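Local coordinates for protein polyketide biosynthesis 3-hydroxy-3-methylglutaryl-ACP synthase PksG (Bacillus subtilis, PDB 4YXT) that catalyses the aldol condensation of an acetyl group carried on an acyl-carrier protein with a beta-ketothioester polyketide intermediate during synthesis of the antibiotic bacillaene, at residues R27-A32 with A164-G169. The protein carries 1 engineered substitution. Sequence-based numbering, arbitrary orientation.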
ATOM      1  N   ARG A  27      12.960  19.948 -29.307  1.00 45.28           N
ATOM      2  CA  ARG A  27      13.959  19.024 -28.793  1.00 45.72           C
ATOM      3  C   ARG A  27      14.635  18.252 -29.916  1.00 50.61           C
ATOM      4  O   ARG A  27      15.572  17.497 -29.661  1.00 47.88           O
ATOM      5  CB  ARG A  27      13.317  18.049 -27.801  1.00 44.33           C
ATOM      6  CG  ARG A  27      12.832  18.721 -26.516  1.00 42.86           C
ATOM      7  CD  ARG A  27      13.890  18.810 -25.414  1.00 40.51           C
ATOM      8  NE  ARG A  27      13.292  19.098 -24.099  1.00 39.09           N
ATOM      9  CZ  ARG A  27      13.547  20.169 -23.336  1.00 44.70           C
ATOM     10  NH1 ARG A  27      14.437  21.090 -23.712  1.00 48.24           N
ATOM     11  NH2 ARG A  27      12.931  20.321 -22.163  1.00 41.05           N
ATOM     12  N   HIS A  28      14.153  18.446 -31.147  1.00 52.34           N
ATOM     13  CA  HIS A  28      14.773  17.888 -32.353  1.00 54.71           C
ATOM     14  C   HIS A  28      14.641  16.378 -32.468  1.00 53.33           C
ATOM     15  O   HIS A  28      15.562  15.723 -32.949  1.00 55.23           O
ATOM     16  CB  HIS A  28      16.266  18.242 -32.445  1.00 55.49           C
ATOM     17  CG  HIS A  28      16.553  19.705 -32.315  1.00 59.56           C
ATOM     18  ND1 HIS A  28      16.246  20.614 -33.309  1.00 60.72           N
ATOM     19  CD2 HIS A  28      17.134  20.413 -31.318  1.00 56.12           C
ATOM     20  CE1 HIS A  28      16.616  21.821 -32.923  1.00 60.29           C
ATOM     21  NE2 HIS A  28      17.160  21.726 -31.722  1.00 58.52           N
ATOM     22  N   LEU A  29      13.499  15.826 -32.079  1.00 47.56           N
ATOM     23  CA  LEU A  29      13.344  14.388 -32.056  1.00 44.56           C
ATOM     24  C   LEU A  29      13.298  13.853 -33.475  1.00 47.28           C
ATOM     25  O   LEU A  29      12.863  14.548 -34.385  1.00 51.14           O
ATOM     26  CB  LEU A  29      12.073  14.003 -31.307  1.00 43.19           C
ATOM     27  CG  LEU A  29      12.000  14.410 -29.832  1.00 43.39           C
ATOM     28  CD1 LEU A  29      10.810  13.756 -29.147  1.00 40.45           C
ATOM     29  CD2 LEU A  29      13.293  14.067 -29.091  1.00 43.69           C
ATOM     30  N   ASP A  30      13.748  12.617 -33.658  1.00 44.41           N
ATOM     31  CA  ASP A  30      13.569  11.934 -34.921  1.00 45.12           C
ATOM     32  C   ASP A  30      12.083  11.854 -35.141  1.00 45.91           C
ATOM     33  O   ASP A  30      11.365  11.339 -34.301  1.00 42.16           O
ATOM     34  CB  ASP A  30      14.132  10.499 -34.890  1.00 44.14           C
ATOM     35  CG  ASP A  30      13.778   9.713 -36.146  1.00 45.67           C
ATOM     36  OD1 ASP A  30      13.105   8.652 -36.082  1.00 49.13           O
ATOM     37  OD2 ASP A  30      14.156  10.175 -37.236  1.00 51.80           O
ATOM     38  N   THR A  31      11.632  12.309 -36.295  1.00 47.38           N
ATOM     39  CA  THR A  31      10.218  12.405 -36.576  1.00 46.48           C
ATOM     40  C   THR A  31       9.517  11.080 -36.428  1.00 49.82           C
ATOM     41  O   THR A  31       8.511  10.986 -35.723  1.00 55.56           O
ATOM     42  CB  THR A  31      10.013  12.979 -37.979  1.00 45.68           C
ATOM     43  OG1 THR A  31      10.391  14.364 -37.955  1.00 42.94           O
ATOM     44  CG2 THR A  31       8.581  12.854 -38.421  1.00 44.18           C
ATOM     45  N   ALA A  32      10.052  10.052 -37.072  1.00 49.18           N
ATOM     46  CA  ALA A  32       9.424   8.743 -37.050  1.00 49.20           C
ATOM     47  C   ALA A  32       9.340   8.173 -35.623  1.00 49.32           C
ATOM     48  O   ALA A  32       8.369   7.519 -35.277  1.00 47.08           O
ATOM     49  CB  ALA A  32      10.171   7.774 -37.960  1.00 48.19           C
ATOM     50  N   ALA A 164      11.228   9.859 -23.707  1.00 36.34           N
ATOM     51  CA  ALA A 164      10.311   9.613 -22.601  1.00 37.27           C
ATOM     52  C   ALA A 164       9.561  10.895 -22.283  1.00 35.06           C
ATOM     53  O   ALA A 164       8.378  10.869 -22.031  1.00 32.72           O
ATOM     54  CB  ALA A 164      11.088   9.155 -21.370  1.00 39.86           C
ATOM     55  N   GLU A 165      10.270  12.017 -22.345  1.00 34.07           N
ATOM     56  CA  GLU A 165       9.732  13.301 -21.928  1.00 35.04           C
ATOM     57  C   GLU A 165       8.370  13.685 -22.522  1.00 33.14           C
ATOM     58  O   GLU A 165       7.558  14.286 -21.846  1.00 35.77           O
ATOM     59  CB  GLU A 165      10.732  14.371 -22.275  1.00 34.21           C
ATOM     60  CG  GLU A 165      10.398  15.718 -21.721  1.00 34.48           C
ATOM     61  CD  GLU A 165      11.224  16.834 -22.377  1.00 37.86           C
ATOM     62  OE1 GLU A 165      11.942  16.565 -23.371  1.00 35.61           O
ATOM     63  OE2 GLU A 165      11.127  17.976 -21.888  1.00 36.08           O
ATOM     64  N   PRO A 166       8.122  13.360 -23.791  1.00 33.11           N
ATOM     65  CA  PRO A 166       6.805  13.661 -24.319  1.00 35.62           C
ATOM     66  C   PRO A 166       5.642  12.848 -23.731  1.00 35.17           C
ATOM     67  O   PRO A 166       4.489  13.211 -23.948  1.00 34.86           O
ATOM     68  CB  PRO A 166       6.951  13.346 -25.826  1.00 36.50           C
ATOM     69  CG  PRO A 166       8.401  13.252 -26.075  1.00 36.78           C
ATOM     70  CD  PRO A 166       8.970  12.728 -24.811  1.00 34.85           C
ATOM     71  N   SER A 167       5.915  11.740 -23.044  1.00 35.38           N
ATOM     72  CA  SER A 167       4.817  10.921 -22.448  1.00 34.79           C
ATOM     73  C   SER A 167       4.732  11.012 -20.907  1.00 31.67           C
ATOM     74  O   SER A 167       3.891  10.365 -20.300  1.00 29.90           O
ATOM     75  CB  SER A 167       4.996   9.448 -22.839  1.00 37.30           C
ATOM     76  OG  SER A 167       5.098   9.321 -24.259  1.00 42.90           O
ATOM     77  N   ALA A 168       5.619  11.799 -20.297  1.00 27.27           N
ATOM     78  CA  ALA A 168       5.820  11.803 -18.876  1.00 26.48           C
ATOM     79  C   ALA A 168       4.765  12.684 -18.229  1.00 27.34           C
ATOM     80  O   ALA A 168       5.006  13.862 -18.006  1.00 26.71           O
ATOM     81  CB  ALA A 168       7.224  12.330 -18.557  1.00 27.40           C
ATOM     82  N   GLY A 169       3.609  12.116 -17.892  1.00 24.71           N
ATOM     83  CA  GLY A 169       2.508  12.919 -17.399  1.00 26.36           C
ATOM     84  C   GLY A 169       2.216  13.059 -15.913  1.00 27.54           C
ATOM     85  O   GLY A 169       3.035  12.742 -15.041  1.00 34.71           O
TER
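Arg-27 and Glu-165 meet in a side-on, two-pronged salt bridge, beside which Leu-29 rests on Pro-166. From CB, the arginine leaves with CG anti to its own carbonyl carbon (chi1 -67°) and bends at chi2, bringing the methylene CD to 3.6 Å from Glu-165 OE1. NE follows and donates to the same Glu-165 OE1 at 3.0 Å, using the lone pair on the side of the other carboxylate oxygen. At the tip, Arg-27 NH2 reaches Glu-165 OE2, also at 3.0 Å and on its syn lone pair, in a fairly straight bond (159° at the hydrogen), while a weak, longer bond runs from NE to OE2. The carboxylate lies at the edge of the guanidinium, nearly in its plane, the two planes 20° apart, although the chains that carry them cross at roughly a right angle. The remaining nitrogen, Arg-27 NH1, turns to a second carboxylate, that of Glu-368, and Tyr-367 OH also bonds to Glu-165 OE2, which probably helps fix the carboxylate's rotation. The apolar half is slight: Leu-29 CD1 touches Pro-166 CG at 3.9 Å. Phe-34 packs against both of these residues, while Leu-23 and Val-20 of helix 20-27 border Glu-165 and Pro-166, respectively. The contact thus joins the short turn linking helices 20-27 and 31-37 to the loop between helix 161-164 and strand 170-178 of the central mixed sheet of this thiolase-like fold, away from the probable catalytic residues.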